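Local coordinates for fimbrial subunit CupB6 (Pseudomonas aeruginosa, PDB 5CYL), which is a tip adhesin of chaperone-usher pili, probably mediating attachment at the fibre end during biofilm formation, at residues 224-229 with 281-286; 270-275 with 321-326; 85-90 with 194-199. All blocks are in the same frame, centred on the assembly; numbering follows the deposited sequence.

Interaction 1 (224-229 with 281-286); sequences VALKNF and AGFGIV
Phe-283, at the start of strand 283-289, reaches across to Leu-226, which opens the short 3-10 segment 226-228 at the end of strand 215-225, and to Phe-229, which follows it. Its CA-CB bond already aims at the partner segment, and with CG anti to the carbonyl carbon (chi1 -68°) the ring continues in that direction. Near its base, CB packs on the backbone O of Ile-321 in the adjacent strand. Contact with 224-229 begins only at the outer atoms of the ring. CE2 stands above the middle of the Phe-229 ring, 3.4 Å from Phe-229 CD1 and 3.6 Å from Phe-229 CG. Farther out, CZ is shared: it lies 3.9 Å from Phe-229 CD1 and 3.7 Å from Leu-226 CD2. On the other side of the tip, CE1 also meets Leu-226 CD2. The evidence for a T-shaped stack is consistent: the centroids of Phe-229 and Phe-283 are 4.8 Å apart, the planes meet at 68°, and Phe-283 supplies the edge while Phe-229 supplies the face. Leu-226 approaches differently, bringing one methyl to the rim of the Phe-283 ring near its plane.

Two backbone bonds close the turn: Asn-228 N bonds to Ala-225 O, and Phe-229 N bonds to Leu-226 O at 3.0 Å. This is consistent with both side chains meeting the same ring. Leu-226 O and Val-224 CG2 border the Phe-229 ring at its edge. No hydrogen bond joins the segments, and the interface is purely apolar. Around it, Arg-322 of strand 311-322 touches Phe-283 and bonds through NH1 to Phe-229 O, while Ile-360 of strand 352-361, the parallel neighbour of strand 215-225, packs on Leu-226.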
# COMPACT_ATOMS: atom_id res chain seq x y z
N VAL A 224 -1.13 -48.51 -0.47
CA VAL A 224 -1.66 -48.95 -1.77
C VAL A 224 -0.84 -50.12 -2.29
O VAL A 224 0.38 -50.13 -2.21
CB VAL A 224 -1.70 -47.80 -2.82
CG1 VAL A 224 -2.67 -46.70 -2.41
CG2 VAL A 224 -0.34 -47.19 -2.96
N ALA A 225 -1.53 -51.08 -2.86
CA ALA A 225 -0.87 -52.25 -3.39
C ALA A 225 -0.32 -51.97 -4.76
O ALA A 225 -0.94 -51.20 -5.50
CB ALA A 225 -1.83 -53.42 -3.44
N LEU A 226 0.80 -52.61 -5.11
CA LEU A 226 1.40 -52.46 -6.45
C LEU A 226 0.44 -52.81 -7.57
O LEU A 226 0.51 -52.21 -8.63
CB LEU A 226 2.62 -53.35 -6.63
CG LEU A 226 3.90 -53.05 -5.90
CD1 LEU A 226 4.61 -54.34 -5.54
CD2 LEU A 226 4.82 -52.21 -6.76
N LYS A 227 -0.45 -53.78 -7.32
CA LYS A 227 -1.42 -54.28 -8.33
C LYS A 227 -2.33 -53.12 -8.78
O LYS A 227 -2.76 -53.05 -9.91
CB LYS A 227 -2.23 -55.49 -7.80
N ASN A 228 -2.51 -52.15 -7.88
CA ASN A 228 -3.30 -50.93 -8.18
C ASN A 228 -2.71 -49.96 -9.21
O ASN A 228 -3.38 -49.05 -9.63
CB ASN A 228 -3.65 -50.16 -6.89
CG ASN A 228 -4.71 -50.86 -6.05
OD1 ASN A 228 -5.28 -51.88 -6.42
ND2 ASN A 228 -4.98 -50.29 -4.89
N PHE A 229 -1.46 -50.16 -9.60
CA PHE A 229 -0.81 -49.30 -10.60
C PHE A 229 -0.40 -50.12 -11.81
O PHE A 229 0.80 -50.34 -12.00
CB PHE A 229 0.48 -48.66 -10.06
CG PHE A 229 0.32 -47.92 -8.79
CD1 PHE A 229 0.48 -48.56 -7.57
CD2 PHE A 229 0.06 -46.56 -8.80
CE1 PHE A 229 0.35 -47.86 -6.38
CE2 PHE A 229 -0.07 -45.85 -7.61
CZ PHE A 229 0.10 -46.49 -6.40
N ALA A 281 10.20 -48.33 -4.46
CA ALA A 281 10.89 -47.88 -5.67
C ALA A 281 9.96 -47.75 -6.88
O ALA A 281 8.99 -48.48 -7.01
CB ALA A 281 12.07 -48.79 -5.98
N GLY A 282 10.29 -46.79 -7.75
CA GLY A 282 9.56 -46.55 -9.01
C GLY A 282 8.27 -45.77 -8.85
O GLY A 282 7.38 -45.86 -9.68
N PHE A 283 8.18 -45.03 -7.75
CA PHE A 283 7.01 -44.25 -7.45
C PHE A 283 7.41 -42.87 -7.05
O PHE A 283 8.52 -42.64 -6.58
CB PHE A 283 6.20 -44.90 -6.32
CG PHE A 283 5.58 -46.20 -6.71
CD1 PHE A 283 6.30 -47.38 -6.64
CD2 PHE A 283 4.27 -46.24 -7.17
CE1 PHE A 283 5.71 -48.58 -7.02
CE2 PHE A 283 3.67 -47.43 -7.57
CZ PHE A 283 4.39 -48.60 -7.48
N GLY A 284 6.46 -41.97 -7.19
CA GLY A 284 6.65 -40.62 -6.73
C GLY A 284 5.36 -40.09 -6.20
O GLY A 284 4.34 -40.79 -6.21
N ILE A 285 5.39 -38.83 -5.79
CA ILE A 285 4.18 -38.15 -5.34
C ILE A 285 3.82 -36.97 -6.28
O ILE A 285 4.70 -36.20 -6.69
CB ILE A 285 4.37 -37.66 -3.92
CG1 ILE A 285 4.43 -38.85 -2.99
CG2 ILE A 285 3.22 -36.80 -3.49
CD1 ILE A 285 5.00 -38.51 -1.65
N VAL A 286 2.56 -36.84 -6.67
CA VAL A 286 2.12 -35.66 -7.41
C VAL A 286 1.14 -34.80 -6.61
O VAL A 286 0.23 -35.32 -6.00
CB VAL A 286 1.51 -36.00 -8.78
CG1 VAL A 286 2.60 -36.37 -9.76
CG2 VAL A 286 0.51 -37.11 -8.67

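Interaction 2 (270-275 with 321-326); sequences PTILSL and IRIGAE
Ile-272 meets Ile-321 and Ile-323 with two separate branches, each ending in a methyl. Its chi1 of -42° puts CG1 anti to the carbonyl carbon and leaves CG2 anti to the backbone N. The CG1 arm then bends (chi2 -69°) toward Ile-321: Ile-272 CD1 lies 4.1 Å from Ile-321 CG2 and equally near Ile-321 CD1. CG2 of Ile-272 lies 4.0 Å from Ile-323 CG2 and also touches Ile-321 CG2. Ile-321 has an extended CG1 arm, while its CG2 sits between the backbone N and the carbonyl carbon; its CG2 and CD1 both meet Ile-272 CD1. The side chains of Ile-321 and Ile-272 cross at about a right angle, whereas Ile-323 and Ile-272 run past each other in opposite directions.

Arg-322, between the two isoleucines, does not touch 270-275. Its extended chain runs alongside the following backbone, where NE bonds to Gly-324 O at 3.0 Å with an N-H...O angle of 159°, and NH2 adds a second bond to that oxygen at 3.3 Å. Both bonds lie close to the guanidinium plane, which should fix its rotation.

With isoleucines two residues apart meeting a loop residue, this is apolar loop-on-strand packing at the end of strand 311-322, in a domain consistent with the immunoglobulin-like fold of fimbrial subunits.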
# COMPACT_ATOMS: atom_id res chain seq x y z
N PRO A 270 9.79 -31.85 -12.73
CA PRO A 270 9.62 -31.42 -11.33
C PRO A 270 8.20 -31.55 -10.77
O PRO A 270 7.99 -31.34 -9.59
CB PRO A 270 10.01 -29.95 -11.35
CG PRO A 270 10.33 -29.62 -12.76
CD PRO A 270 9.78 -30.69 -13.63
N THR A 271 7.25 -31.92 -11.61
CA THR A 271 5.98 -32.34 -11.07
C THR A 271 6.02 -33.58 -10.17
O THR A 271 5.15 -33.76 -9.35
CB THR A 271 4.95 -32.60 -12.15
OG1 THR A 271 5.48 -33.52 -13.12
CG2 THR A 271 4.63 -31.30 -12.79
N ILE A 272 7.05 -34.41 -10.27
CA ILE A 272 7.13 -35.63 -9.48
C ILE A 272 7.98 -35.32 -8.25
O ILE A 272 9.18 -35.06 -8.38
CB ILE A 272 7.80 -36.82 -10.27
CG1 ILE A 272 7.33 -36.93 -11.72
CG2 ILE A 272 7.54 -38.14 -9.56
CD1 ILE A 272 5.92 -37.36 -11.84
N LEU A 273 7.35 -35.36 -7.09
CA LEU A 273 8.08 -35.30 -5.83
C LEU A 273 8.72 -36.67 -5.51
O LEU A 273 8.09 -37.71 -5.64
CB LEU A 273 7.13 -34.90 -4.74
CG LEU A 273 7.68 -34.59 -3.36
CD1 LEU A 273 8.74 -33.54 -3.40
CD2 LEU A 273 6.55 -34.17 -2.45
N SER A 274 9.95 -36.64 -5.04
CA SER A 274 10.72 -37.87 -4.83
C SER A 274 10.30 -38.55 -3.54
O SER A 274 9.89 -37.89 -2.61
CB SER A 274 12.21 -37.51 -4.76
OG SER A 274 12.81 -37.74 -3.48
N LEU A 275 10.47 -39.87 -3.47
CA LEU A 275 10.30 -40.58 -2.19
C LEU A 275 11.64 -40.62 -1.44
O LEU A 275 12.69 -40.66 -2.09
CB LEU A 275 9.76 -41.99 -2.39
CG LEU A 275 8.40 -42.20 -3.05
CD1 LEU A 275 8.12 -43.69 -3.10
CD2 LEU A 275 7.23 -41.47 -2.38
N ILE A 321 2.21 -41.61 -7.58
CA ILE A 321 2.22 -41.84 -9.03
C ILE A 321 3.24 -42.90 -9.36
O ILE A 321 4.31 -42.94 -8.74
CB ILE A 321 2.52 -40.55 -9.80
CG1 ILE A 321 2.15 -40.72 -11.28
CG2 ILE A 321 3.98 -40.14 -9.60
CD1 ILE A 321 2.38 -39.49 -12.13
N ARG A 322 2.93 -43.75 -10.31
CA ARG A 322 3.91 -44.76 -10.70
C ARG A 322 4.86 -44.28 -11.79
O ARG A 322 4.44 -43.97 -12.91
CB ARG A 322 3.18 -45.98 -11.18
CG ARG A 322 4.11 -47.07 -11.65
CD ARG A 322 3.38 -48.02 -12.57
NE ARG A 322 4.31 -48.82 -13.34
CZ ARG A 322 3.96 -49.92 -13.98
NH1 ARG A 322 2.70 -50.35 -13.96
NH2 ARG A 322 4.88 -50.59 -14.66
N ILE A 323 6.14 -44.24 -11.48
CA ILE A 323 7.08 -43.81 -12.52
C ILE A 323 7.92 -44.94 -13.13
O ILE A 323 8.37 -44.76 -14.25
CB ILE A 323 7.98 -42.66 -12.09
CG1 ILE A 323 8.90 -43.20 -10.99
CG2 ILE A 323 7.12 -41.45 -11.71
CD1 ILE A 323 9.65 -42.20 -10.15
N GLY A 324 8.11 -46.07 -12.44
CA GLY A 324 8.96 -47.15 -12.99
C GLY A 324 8.35 -48.06 -14.05
O GLY A 324 7.15 -48.30 -14.12
N ALA A 325 9.20 -48.62 -14.90
CA ALA A 325 8.73 -49.72 -15.78
C ALA A 325 8.64 -51.05 -15.00
O ALA A 325 9.02 -51.12 -13.81
CB ALA A 325 9.68 -49.84 -16.96
N GLU A 326 8.20 -52.11 -15.66
CA GLU A 326 7.95 -53.38 -14.95
C GLU A 326 9.06 -53.92 -14.04
O GLU A 326 8.81 -54.34 -12.91
CB GLU A 326 7.43 -54.45 -15.89
CG GLU A 326 6.31 -55.29 -15.28
CD GLU A 326 5.05 -54.47 -14.97
OE1 GLU A 326 4.43 -53.95 -15.92
OE2 GLU A 326 4.71 -54.33 -13.77

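Interaction 3 (85-90 with 194-199); sequences YRISVD and IAIGGG
The end of the short helix 191-194 and the type II beta turn that follows it, from Ala-195 to Gly-198, pack Ile-194 and Ile-196 against Tyr-85 and Ile-87 of strand 83-90 in an antiparallel sheet. The turn is closed by the backbone bond from Gly-198 N to Ala-195 O (3.2 Å). The two isoleucines flank Ala-195, one at the end of the helix and one at the second position of the turn.

The contact is dominated by Ile-194 and the Tyr-85 ring. Although the CA-CB bond of Ile-194 does not aim at the strand, its CG1 arm folds round (chi1 -67°, chi2 -73°) and carries CD1 over the ring. CD1 lies 3.6 Å from the Tyr-85 ring centroid, only 14° off the ring normal, and 3.5 Å from Tyr-85 CG; this is a CH-pi contact above the face rather than at the rim. The CA-CB bond of Tyr-85, for its part, points toward the partner segment. Farther along, Ile-196 CG2 approaches Tyr-85 OH at 3.9 Å and Ile-87 CD1 at 4.3 Å. Tyr-85 and Ile-87, two apart on the strand, thus both face the loop.

The hydroxyl is polar yet buried, and Gln-125 of strand 118-129 answers it: its NE2 hydrogen-bonds to Tyr-85 OH and also to Ile-194 O. One amide thus bridges the strand side and the helix end. Between the two segments no hydrogen bond forms, so their direct adhesion rests on dispersion and CH-pi contact, with the polar tie made indirectly through Gln-125.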
# COMPACT_ATOMS: atom_id res chain seq x y z
N TYR A 85 -2.75 13.74 -3.47
CA TYR A 85 -2.68 14.68 -2.34
C TYR A 85 -3.55 15.89 -2.62
O TYR A 85 -3.45 16.52 -3.68
CB TYR A 85 -1.25 15.11 -2.09
CG TYR A 85 -1.08 16.09 -0.94
CD1 TYR A 85 -1.52 15.78 0.34
CD2 TYR A 85 -0.47 17.32 -1.15
CE1 TYR A 85 -1.37 16.67 1.38
CE2 TYR A 85 -0.27 18.21 -0.10
CZ TYR A 85 -0.74 17.89 1.16
OH TYR A 85 -0.58 18.76 2.21
N ARG A 86 -4.42 16.20 -1.67
CA ARG A 86 -5.33 17.33 -1.77
C ARG A 86 -5.24 18.11 -0.47
O ARG A 86 -5.33 17.54 0.62
CB ARG A 86 -6.76 16.79 -1.95
CG ARG A 86 -7.85 17.80 -2.21
CD ARG A 86 -9.09 17.06 -2.68
NE ARG A 86 -9.66 16.18 -1.66
CZ ARG A 86 -10.53 15.20 -1.89
NH1 ARG A 86 -10.95 14.95 -3.14
NH2 ARG A 86 -11.00 14.45 -0.89
N ILE A 87 -5.06 19.42 -0.55
CA ILE A 87 -5.03 20.25 0.67
C ILE A 87 -6.06 21.38 0.61
O ILE A 87 -6.20 22.07 -0.37
CB ILE A 87 -3.63 20.81 0.97
CG1 ILE A 87 -3.63 21.48 2.34
CG2 ILE A 87 -3.15 21.74 -0.15
CD1 ILE A 87 -2.25 21.74 2.92
N SER A 88 -6.81 21.50 1.69
CA SER A 88 -7.87 22.53 1.78
C SER A 88 -7.78 23.32 3.09
O SER A 88 -7.23 22.86 4.08
CB SER A 88 -9.25 21.92 1.58
OG SER A 88 -9.27 20.63 2.12
N VAL A 89 -8.31 24.54 3.07
CA VAL A 89 -8.32 25.41 4.26
C VAL A 89 -9.70 25.45 4.90
O VAL A 89 -10.69 25.57 4.19
CB VAL A 89 -7.86 26.84 3.95
CG1 VAL A 89 -6.56 26.83 3.17
CG2 VAL A 89 -8.90 27.57 3.16
N ASP A 90 -9.73 25.33 6.22
CA ASP A 90 -10.99 25.45 6.95
C ASP A 90 -11.20 26.92 7.19
O ASP A 90 -10.65 27.50 8.13
CB ASP A 90 -10.92 24.71 8.29
CG ASP A 90 -10.49 23.27 8.13
OD1 ASP A 90 -10.98 22.63 7.16
OD2 ASP A 90 -9.66 22.80 8.96
N ILE A 194 3.94 18.09 1.51
CA ILE A 194 3.39 16.97 2.27
C ILE A 194 3.64 17.12 3.78
O ILE A 194 2.79 16.75 4.59
CB ILE A 194 3.97 15.63 1.78
CG1 ILE A 194 3.48 15.34 0.35
CG2 ILE A 194 3.59 14.48 2.70
CD1 ILE A 194 2.02 14.94 0.28
N ALA A 195 4.79 17.66 4.13
CA ALA A 195 5.24 17.72 5.52
C ALA A 195 4.83 19.02 6.22
O ALA A 195 5.26 19.30 7.34
CB ALA A 195 6.75 17.53 5.60
N ILE A 196 4.02 19.81 5.56
CA ILE A 196 3.64 21.13 6.03
C ILE A 196 2.96 21.08 7.40
O ILE A 196 2.14 20.21 7.66
CB ILE A 196 2.70 21.83 5.04
CG1 ILE A 196 2.25 23.18 5.59
CG2 ILE A 196 1.51 20.94 4.75
CD1 ILE A 196 1.03 23.75 4.91
N GLY A 197 3.33 22.03 8.25
CA GLY A 197 2.75 22.15 9.58
C GLY A 197 3.42 21.26 10.61
O GLY A 197 3.04 21.26 11.79
N GLY A 198 4.42 20.52 10.18
CA GLY A 198 5.14 19.61 11.06
C GLY A 198 4.36 18.32 11.29
O GLY A 198 3.34 18.05 10.65
N GLY A 199 4.84 17.53 12.24
CA GLY A 199 4.21 16.27 12.59
C GLY A 199 4.69 15.08 11.80
O GLY A 199 5.52 15.23 10.87

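Overall arrangement
From the N terminus, interaction 3 comes first: strand 83-90 meets 194-199, closing a loop of 103 residues, before either of the others opens. Farther on, 224-229, 270-275, 281-286 and 321-326 follow in order, so interactions 1 and 2 cross: each has one segment within the loop closed by the other. They also touch, with centres 8 Å apart. Segments 281-286 and 321-326 lie on neighbouring strands, where Ile-321 N probably bonds to Gly-284 O and Ile-323 N to Gly-282 O. Interaction 3, with its centre more than 60 Å from both, ties together the part toward the N terminus; the other two lie together at one end of the fimbrial-family part.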